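Local structure of betaine aldehyde dehydrogenase (Staphylococcus aureus subsp. aureus COL, 4QTO) at residues I52-I61 with E118-L126; A79-S89 with L195-M203. The protein catalyses the NAD-dependent oxidation of betaine aldehyde to glycine betaine. All blocks are in the same frame, centred on the assembly; numbering follows the deposited sequence.

Contact 1 (I52-I61 with E118-L126)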
loop_
_atom_site.group_PDB
_atom_site.type_symbol
_atom_site.label_atom_id
_atom_site.label_comp_id
_atom_site.label_asym_id
_atom_site.label_seq_id
_atom_site.Cartn_x
_atom_site.Cartn_y
_atom_site.Cartn_z
ATOM N N ILE A 52 -39.264 -24.927 6.948
ATOM C CA ILE A 52 -38.950 -23.538 6.660
ATOM C C ILE A 52 -40.286 -22.857 6.344
ATOM O O ILE A 52 -41.112 -23.397 5.606
ATOM C CB ILE A 52 -37.972 -23.438 5.470
ATOM C CG1 ILE A 52 -36.713 -24.241 5.778
ATOM C CG2 ILE A 52 -37.630 -21.989 5.135
ATOM C CD1 ILE A 52 -36.052 -23.897 7.096
ATOM N N ILE A 53 -40.460 -21.656 6.884
ATOM C CA ILE A 53 -41.701 -20.911 6.788
ATOM C C ILE A 53 -41.560 -19.623 5.979
ATOM O O ILE A 53 -40.471 -19.027 5.913
ATOM C CB ILE A 53 -42.092 -20.529 8.234
ATOM C CG1 ILE A 53 -42.171 -21.798 9.109
ATOM C CG2 ILE A 53 -43.380 -19.754 8.285
ATOM C CD1 ILE A 53 -42.222 -21.514 10.603
ATOM N N ASN A 54 -42.658 -19.215 5.354
ATOM C CA ASN A 54 -42.747 -17.926 4.656
ATOM C C ASN A 54 -43.372 -16.969 5.711
ATOM O O ASN A 54 -44.514 -17.173 6.114
ATOM C CB ASN A 54 -43.671 -18.035 3.456
ATOM C CG ASN A 54 -43.930 -16.686 2.773
ATOM O OD1 ASN A 54 -43.519 -15.615 3.255
ATOM N ND2 ASN A 54 -44.672 -16.731 1.680
ATOM N N PRO A 55 -42.667 -15.914 6.145
ATOM C CA PRO A 55 -43.246 -15.037 7.174
ATOM C C PRO A 55 -44.499 -14.246 6.755
ATOM O O PRO A 55 -45.216 -13.711 7.601
ATOM C CB PRO A 55 -42.109 -14.080 7.508
ATOM C CG PRO A 55 -41.286 -14.054 6.261
ATOM C CD PRO A 55 -41.351 -15.452 5.686
ATOM N N TYR A 56 -44.773 -14.170 5.465
ATOM C CA TYR A 56 -45.946 -13.447 4.999
ATOM C C TYR A 56 -47.245 -14.132 5.401
ATOM O O TYR A 56 -48.285 -13.470 5.664
ATOM C CB TYR A 56 -45.905 -13.255 3.470
ATOM C CG TYR A 56 -47.224 -12.719 2.956
ATOM C CD1 TYR A 56 -47.616 -11.425 3.252
ATOM C CD2 TYR A 56 -48.077 -13.515 2.211
ATOM C CE1 TYR A 56 -48.850 -10.926 2.833
ATOM C CE2 TYR A 56 -49.295 -13.026 1.770
ATOM C CZ TYR A 56 -49.669 -11.724 2.083
ATOM O OH TYR A 56 -50.903 -11.232 1.653
ATOM N N ASN A 57 -47.232 -15.465 5.386
ATOM C CA ASN A 57 -48.435 -16.223 5.714
ATOM C C ASN A 57 -48.257 -17.364 6.722
ATOM O O ASN A 57 -49.222 -18.084 7.029
ATOM C CB ASN A 57 -49.030 -16.771 4.410
ATOM C CG ASN A 57 -48.042 -17.609 3.627
ATOM O OD1 ASN A 57 -47.064 -18.118 4.167
ATOM N ND2 ASN A 57 -48.298 -17.756 2.347
ATOM N N GLN A 58 -47.051 -17.488 7.254
ATOM C CA GLN A 58 -46.674 -18.533 8.208
ATOM C C GLN A 58 -46.850 -19.966 7.684
ATOM O O GLN A 58 -46.933 -20.891 8.461
ATOM C CB GLN A 58 -47.336 -18.334 9.560
ATOM C CG GLN A 58 -47.010 -16.980 10.177
ATOM C CD GLN A 58 -47.554 -16.835 11.586
ATOM O OE1 GLN A 58 -47.015 -17.401 12.534
ATOM N NE2 GLN A 58 -48.586 -16.025 11.737
ATOM N N GLU A 59 -46.863 -20.123 6.366
ATOM C CA GLU A 59 -47.010 -21.445 5.768
ATOM C C GLU A 59 -45.654 -22.105 5.575
ATOM O O GLU A 59 -44.641 -21.420 5.317
ATOM C CB GLU A 59 -47.709 -21.347 4.420
ATOM C CG GLU A 59 -49.133 -20.828 4.522
ATOM C CD GLU A 59 -49.882 -20.897 3.205
ATOM O OE1 GLU A 59 -49.309 -21.387 2.203
ATOM O OE2 GLU A 59 -51.052 -20.459 3.178
ATOM N N VAL A 60 -45.643 -23.425 5.740
ATOM C CA VAL A 60 -44.429 -24.203 5.511
ATOM C C VAL A 60 -44.231 -24.211 4.012
ATOM O O VAL A 60 -45.138 -24.599 3.271
ATOM C CB VAL A 60 -44.544 -25.647 6.020
ATOM C CG1 VAL A 60 -43.329 -26.454 5.581
ATOM C CG2 VAL A 60 -44.691 -25.678 7.527
ATOM N N ILE A 61 -43.050 -23.809 3.569
ATOM C CA ILE A 61 -42.721 -23.749 2.161
ATOM C C ILE A 61 -41.659 -24.778 1.732
ATOM O O ILE A 61 -41.518 -25.027 0.534
ATOM C CB ILE A 61 -42.222 -22.348 1.729
ATOM C CG1 ILE A 61 -40.979 -21.916 2.552
ATOM C CG2 ILE A 61 -43.377 -21.368 1.795
ATOM C CD1 ILE A 61 -40.341 -20.600 2.173
ATOM N N GLU A 118 -35.289 -15.296 -2.070
ATOM C CA GLU A 118 -34.930 -14.503 -0.903
ATOM C C GLU A 118 -36.173 -13.816 -0.315
ATOM O O GLU A 118 -36.357 -13.794 0.907
ATOM C CB GLU A 118 -33.832 -13.482 -1.232
ATOM C CG GLU A 118 -33.039 -12.973 -0.029
ATOM C CD GLU A 118 -32.039 -14.006 0.507
ATOM O OE1 GLU A 118 -32.436 -15.122 0.876
ATOM O OE2 GLU A 118 -30.840 -13.709 0.631
ATOM N N THR A 119 -37.057 -13.310 -1.176
ATOM C CA THR A 119 -38.288 -12.680 -0.707
ATOM C C THR A 119 -39.208 -13.721 -0.095
ATOM O O THR A 119 -39.872 -13.451 0.936
ATOM C CB THR A 119 -38.961 -11.919 -1.866
ATOM O OG1 THR A 119 -38.291 -10.672 -2.000
ATOM C CG2 THR A 119 -40.425 -11.662 -1.628
ATOM N N LEU A 120 -39.248 -14.920 -0.684
ATOM C CA LEU A 120 -40.106 -15.970 -0.129
ATOM C C LEU A 120 -39.652 -16.357 1.282
ATOM O O LEU A 120 -40.473 -16.532 2.180
ATOM C CB LEU A 120 -40.076 -17.219 -1.020
ATOM C CG LEU A 120 -41.020 -18.352 -0.621
ATOM C CD1 LEU A 120 -42.450 -17.947 -0.874
ATOM C CD2 LEU A 120 -40.677 -19.605 -1.413
ATOM N N ASP A 121 -38.338 -16.492 1.460
ATOM C CA ASP A 121 -37.765 -16.956 2.733
ATOM C C ASP A 121 -37.732 -15.881 3.815
ATOM O O ASP A 121 -37.926 -16.160 5.012
ATOM C CB ASP A 121 -36.319 -17.437 2.447
ATOM C CG ASP A 121 -35.797 -18.529 3.430
ATOM O OD1 ASP A 121 -36.547 -19.001 4.314
ATOM O OD2 ASP A 121 -34.587 -18.894 3.295
ATOM N N THR A 122 -37.462 -14.637 3.423
ATOM C CA THR A 122 -37.242 -13.582 4.425
ATOM C C THR A 122 -38.324 -12.530 4.531
ATOM O O THR A 122 -38.289 -11.720 5.456
ATOM C CB THR A 122 -35.934 -12.822 4.169
ATOM O OG1 THR A 122 -36.056 -11.999 2.989
ATOM C CG2 THR A 122 -34.743 -13.786 4.049
ATOM N N GLY A 123 -39.202 -12.458 3.529
ATOM C CA GLY A 123 -40.347 -11.563 3.579
ATOM C C GLY A 123 -40.142 -10.178 3.000
ATOM O O GLY A 123 -41.124 -9.479 2.773
ATOM N N LYS A 124 -38.901 -9.775 2.733
ATOM C CA LYS A 124 -38.674 -8.398 2.227
ATOM C C LYS A 124 -39.173 -8.255 0.798
ATOM O O LYS A 124 -39.399 -9.239 0.111
ATOM C CB LYS A 124 -37.224 -7.927 2.373
ATOM C CG LYS A 124 -36.241 -8.540 1.428
ATOM C CD LYS A 124 -34.892 -7.892 1.738
ATOM C CE LYS A 124 -33.921 -8.092 0.624
ATOM N NZ LYS A 124 -33.563 -9.512 0.422
ATOM N N THR A 125 -39.348 -7.009 0.359
ATOM C CA THR A 125 -39.870 -6.787 -0.968
ATOM C C THR A 125 -38.994 -7.347 -2.079
ATOM O O THR A 125 -37.777 -7.418 -1.964
ATOM C CB THR A 125 -40.160 -5.306 -1.266
ATOM O OG1 THR A 125 -38.931 -4.579 -1.361
ATOM C CG2 THR A 125 -41.102 -4.692 -0.263
ATOM N N LEU A 126 -39.647 -7.726 -3.172
ATOM C CA LEU A 126 -38.923 -8.231 -4.317
ATOM C C LEU A 126 -37.942 -7.180 -4.847
ATOM O O LEU A 126 -36.814 -7.533 -5.219
ATOM C CB LEU A 126 -39.933 -8.725 -5.362
ATOM C CG LEU A 126 -39.316 -9.430 -6.553
ATOM C CD1 LEU A 126 -38.589 -10.684 -6.095
ATOM C CD2 LEU A 126 -40.426 -9.750 -7.534
HETATM O O HOH W 1 -42.530 -13.593 1.656
#

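Contact 2 (A79-S89 with L195-M203)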
loop_
_atom_site.group_PDB
_atom_site.type_symbol
_atom_site.label_atom_id
_atom_site.label_comp_id
_atom_site.label_asym_id
_atom_site.label_seq_id
_atom_site.Cartn_x
_atom_site.Cartn_y
_atom_site.Cartn_z
ATOM N N ALA A 79 -12.662 -29.973 5.399
ATOM C CA ALA A 79 -12.080 -28.672 5.041
ATOM C C ALA A 79 -10.578 -28.683 5.330
ATOM O O ALA A 79 -9.750 -28.183 4.548
ATOM C CB ALA A 79 -12.796 -27.571 5.799
ATOM N N ARG A 80 -10.199 -29.220 6.500
ATOM C CA ARG A 80 -8.805 -29.321 6.857
ATOM C C ARG A 80 -8.046 -30.201 5.879
ATOM O O ARG A 80 -6.951 -29.846 5.426
ATOM C CB ARG A 80 -8.644 -29.835 8.312
ATOM C CG ARG A 80 -7.218 -30.215 8.724
ATOM C CD ARG A 80 -6.210 -29.084 8.582
ATOM N NE ARG A 80 -6.575 -27.968 9.455
ATOM C CZ ARG A 80 -6.145 -26.720 9.306
ATOM N NH1 ARG A 80 -5.322 -26.391 8.329
ATOM N NH2 ARG A 80 -6.555 -25.794 10.153
ATOM N N ARG A 81 -8.585 -31.380 5.582
ATOM C CA ARG A 81 -7.925 -32.286 4.638
ATOM C C ARG A 81 -7.704 -31.608 3.276
ATOM O O ARG A 81 -6.608 -31.681 2.692
ATOM C CB ARG A 81 -8.762 -33.560 4.459
ATOM C CG ARG A 81 -8.015 -34.646 3.704
ATOM C CD ARG A 81 -8.956 -35.686 3.110
ATOM N NE ARG A 81 -9.752 -35.091 2.030
ATOM C CZ ARG A 81 -11.080 -34.962 2.031
ATOM N NH1 ARG A 81 -11.817 -35.459 3.022
ATOM N NH2 ARG A 81 -11.676 -34.397 0.981
ATOM N N ALA A 82 -8.742 -30.939 2.802
ATOM C CA ALA A 82 -8.686 -30.210 1.554
ATOM C C ALA A 82 -7.618 -29.101 1.606
ATOM O O ALA A 82 -6.832 -28.934 0.656
ATOM C CB ALA A 82 -10.034 -29.648 1.195
ATOM N N PHE A 83 -7.585 -28.355 2.708
ATOM C CA PHE A 83 -6.604 -27.289 2.854
ATOM C C PHE A 83 -5.174 -27.868 2.774
ATOM O O PHE A 83 -4.333 -27.344 2.025
ATOM C CB PHE A 83 -6.796 -26.516 4.168
ATOM C CG PHE A 83 -5.925 -25.317 4.244
ATOM C CD1 PHE A 83 -6.301 -24.155 3.575
ATOM C CD2 PHE A 83 -4.727 -25.343 4.904
ATOM C CE1 PHE A 83 -5.472 -23.062 3.540
ATOM C CE2 PHE A 83 -3.902 -24.221 4.885
ATOM C CZ PHE A 83 -4.276 -23.099 4.213
ATOM N N GLU A 84 -4.927 -28.970 3.480
ATOM C CA GLU A 84 -3.584 -29.576 3.512
ATOM C C GLU A 84 -3.201 -30.189 2.173
ATOM O O GLU A 84 -2.013 -30.266 1.877
ATOM C CB GLU A 84 -3.474 -30.614 4.614
ATOM C CG GLU A 84 -3.774 -30.031 5.998
ATOM C CD GLU A 84 -2.879 -28.857 6.364
ATOM O OE1 GLU A 84 -1.713 -28.842 5.949
ATOM O OE2 GLU A 84 -3.291 -27.961 7.103
ATOM N N SER A 85 -4.181 -30.579 1.361
ATOM C CA SER A 85 -3.877 -31.171 0.049
ATOM C C SER A 85 -3.291 -30.133 -0.891
ATOM O O SER A 85 -2.594 -30.490 -1.863
ATOM C CB SER A 85 -5.149 -31.742 -0.612
ATOM O OG SER A 85 -5.928 -30.662 -1.189
ATOM N N GLY A 86 -3.606 -28.858 -0.665
ATOM C CA GLY A 86 -3.130 -27.765 -1.506
ATOM C C GLY A 86 -3.865 -27.530 -2.799
ATOM O O GLY A 86 -3.535 -26.604 -3.536
ATOM N N GLU A 87 -4.855 -28.360 -3.119
ATOM C CA GLU A 87 -5.522 -28.250 -4.434
ATOM C C GLU A 87 -6.139 -26.864 -4.659
ATOM O O GLU A 87 -6.153 -26.359 -5.796
ATOM C CB GLU A 87 -6.568 -29.320 -4.600
ATOM C CG GLU A 87 -6.051 -30.726 -4.603
ATOM C CD GLU A 87 -7.289 -31.580 -4.733
ATOM O OE1 GLU A 87 -7.909 -31.495 -5.823
ATOM O OE2 GLU A 87 -7.710 -32.197 -3.722
ATOM N N TRP A 88 -6.650 -26.233 -3.601
ATOM C CA TRP A 88 -7.156 -24.867 -3.717
ATOM C C TRP A 88 -6.187 -23.854 -3.140
ATOM O O TRP A 88 -5.955 -22.767 -3.697
ATOM C CB TRP A 88 -8.537 -24.737 -3.039
ATOM C CG TRP A 88 -9.224 -23.453 -3.362
ATOM C CD1 TRP A 88 -9.601 -22.478 -2.508
ATOM C CD2 TRP A 88 -9.610 -23.015 -4.658
ATOM N NE1 TRP A 88 -10.193 -21.442 -3.190
ATOM C CE2 TRP A 88 -10.218 -21.752 -4.515
ATOM C CE3 TRP A 88 -9.495 -23.562 -5.934
ATOM C CZ2 TRP A 88 -10.693 -21.032 -5.584
ATOM C CZ3 TRP A 88 -9.989 -22.829 -7.004
ATOM C CH2 TRP A 88 -10.574 -21.587 -6.815
ATOM N N SER A 89 -5.575 -24.188 -2.002
ATOM C CA SER A 89 -4.704 -23.250 -1.331
ATOM C C SER A 89 -3.439 -22.930 -2.078
ATOM O O SER A 89 -2.846 -21.875 -1.807
ATOM C CB SER A 89 -4.436 -23.734 0.124
ATOM O OG SER A 89 -3.746 -24.995 0.115
ATOM N N LEU A 195 -12.759 -17.835 -0.627
ATOM C CA LEU A 195 -12.347 -18.535 -1.843
ATOM C C LEU A 195 -11.242 -17.811 -2.577
ATOM O O LEU A 195 -10.327 -18.469 -3.078
ATOM C CB LEU A 195 -13.534 -18.793 -2.775
ATOM C CG LEU A 195 -14.567 -19.782 -2.224
ATOM C CD1 LEU A 195 -15.711 -19.915 -3.208
ATOM C CD2 LEU A 195 -13.932 -21.137 -1.960
ATOM N N ALA A 196 -11.319 -16.483 -2.651
ATOM C CA ALA A 196 -10.279 -15.734 -3.351
ATOM C C ALA A 196 -8.892 -15.980 -2.764
ATOM O O ALA A 196 -7.907 -16.029 -3.534
ATOM C CB ALA A 196 -10.596 -14.258 -3.341
ATOM N N THR A 197 -8.798 -16.136 -1.433
ATOM C CA THR A 197 -7.500 -16.291 -0.776
ATOM C C THR A 197 -6.979 -17.716 -0.736
ATOM O O THR A 197 -5.815 -17.905 -0.431
ATOM C CB THR A 197 -7.542 -15.757 0.653
ATOM O OG1 THR A 197 -8.568 -16.469 1.376
ATOM C CG2 THR A 197 -7.839 -14.277 0.689
ATOM N N GLY A 198 -7.841 -18.695 -0.997
ATOM C CA GLY A 198 -7.433 -20.096 -0.962
ATOM C C GLY A 198 -7.769 -20.846 0.316
ATOM O O GLY A 198 -7.242 -21.959 0.525
ATOM N N CYS A 199 -8.676 -20.309 1.137
ATOM C CA CYS A 199 -9.112 -21.029 2.324
ATOM C C CYS A 199 -10.073 -22.165 1.994
ATOM O O CYS A 199 -10.580 -22.257 0.879
ATOM C CB CYS A 199 -9.866 -20.068 3.255
ATOM S SG CYS A 199 -8.883 -18.738 3.956
ATOM N N SER A 200 -10.310 -23.040 2.988
ATOM C CA SER A 200 -11.409 -23.999 2.917
ATOM C C SER A 200 -12.435 -23.455 3.902
ATOM O O SER A 200 -12.063 -22.912 4.949
ATOM C CB SER A 200 -11.000 -25.397 3.358
ATOM O OG SER A 200 -10.097 -25.963 2.445
ATOM N N LEU A 201 -13.719 -23.640 3.618
ATOM C CA LEU A 201 -14.762 -23.086 4.468
ATOM C C LEU A 201 -15.878 -24.048 4.795
ATOM O O LEU A 201 -16.165 -24.975 4.048
ATOM C CB LEU A 201 -15.354 -21.833 3.800
ATOM C CG LEU A 201 -16.096 -22.004 2.457
ATOM C CD1 LEU A 201 -17.571 -22.285 2.713
ATOM C CD2 LEU A 201 -15.984 -20.743 1.587
ATOM N N VAL A 202 -16.478 -23.795 5.948
ATOM C CA VAL A 202 -17.691 -24.489 6.392
ATOM C C VAL A 202 -18.676 -23.404 6.777
ATOM O O VAL A 202 -18.432 -22.632 7.726
ATOM C CB VAL A 202 -17.462 -25.441 7.579
ATOM C CG1 VAL A 202 -18.772 -26.178 7.924
ATOM C CG2 VAL A 202 -16.364 -26.450 7.301
ATOM N N MET A 203 -19.798 -23.333 6.063
ATOM C CA MET A 203 -20.810 -22.315 6.308
ATOM C C MET A 203 -22.084 -22.891 6.847
ATOM O O MET A 203 -22.488 -23.994 6.439
ATOM C CB MET A 203 -21.140 -21.577 5.002
ATOM C CG MET A 203 -22.275 -20.578 5.155
ATOM S SD MET A 203 -22.452 -19.364 3.819
ATOM C CE MET A 203 -21.082 -18.297 4.218
#

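Contact 1 (I52-I61 with E118-L126)
Strand 52-54 runs nearly square to helix 118-122, their axes 7.1 Å apart at an angle of 100°, and the CA atoms of the two backbones come nearest at Asn54 and Asp121, and at Pro55 and Gly123. How a hairpin can settle on the last turn of a helix is well illustrated by Leu120. Its CG lies anti to the backbone N (chi1 -175°), which carries the isobutyl group out to the hairpin, where it and the side chain of Ile61 reach tip to tip, Ile61 CD1 resting 3.6 Å from Leu120 CG with Leu120 CD2 beside it. One methyl, Leu120 CD1, turns instead to the amide of Asn54 and lies 3.6 Å from its ND2, the two side chains crossing at about a right angle.

The other end of that amide is occupied by its own turn. Asn54 OD1 takes the N-H of Tyr56 at 2.9 Å, an Asx turn in which the donor stands above the carbonyl plane rather than on a lone pair. The same oxygen accepts a hydrogen bond from a water that donates its other one to Thr119 O, so a water bridge joins the hairpin turn to the helix. Pro55 turns the CG-CD edge of its ring to the helix end: CD lies against Asp121 O, and CG is 3.8 Å from the CA of Gly123, a residue whose positive phi (91°) ends the helix and whose missing side chain lets the proline ring come this close. At the start of the hairpin segment, Ile52 CG2 touches Asp121 OD1 at 3.3 Å, while the other carboxylate oxygen, OD2, accepts from the backbone N of Leu211.

The contact thus places the two-stranded antiparallel hairpin 49-54/59-65 against the C-terminal end of helix 111-122, with Pro210 beside Ile52, and Pro183 at the start of helix 183-197 touching Thr122.

Contact 2 (A79-S89 with L195-M203)
Leu195 O is gripped by two N-H groups: the indole NE1 of Trp88 at 3.0 Å and the backbone N of Gly198 at 3.2 Å. The indole bond lies in the carbonyl plane on a lone pair, but it is bent, with an angle of 137° at the hydrogen, and the oxygen sits 23° out of the ring plane. Swung away from its own backbone N (chi1 -168°), the indole of Trp88 brings its pyrrole edge to the helix end, and CD1 also comes within 3.5 Å of Cys199 O. Here Gly198 closes helix 183-197 in a Schellman motif; its CA approaches the indole, and its carbonyl O lies 3.3 Å from Ser89 CB and at the edge of the Phe83 ring.

Farther along, Ser200 meets helix 79-85, which runs nearly antiparallel to strand 200-203. Its OG lies 3.1 Å from Ala79 O, a probable hydrogen bond, beside the helical bond that this carbonyl already accepts from Phe83 N. Ala79 CB rests on Ser200 CB at 3.7 Å, with Val202 CG2 as a neighbour; the small Ala79 and Ser200 side chains are consistent with the 7.8 Å between the helix and strand axes.

Ser200 and Val202 pair with strand 162-177 in parallel, so helix 183-197 links neighbouring strands in a beta-alpha-beta crossover, as in the Rossmann-like NAD-binding domain of aldehyde dehydrogenases.

Both contacts are largely buried, yet they join different kinds of element. Contact 1 sets a small hairpin on a helix end through apolar packing and a water bridge, whereas contact 2 lays a helix and its following turn against a helix end and a strand of the large mixed sheet, with a direct indole bond to a backbone carbonyl and a probable serine one. In each, a glycine of positive phi ends a helix at the interface. Their centres are 34 Å apart and they do not touch, but strand 59-65 leads into helix 69-85, and their segments alternate along the chain. Contact 2 also borders a second subunit, whose Lys462 pairs with Glu84; at contact 1 the neighbouring subunit reaches only Thr125, through Trp517.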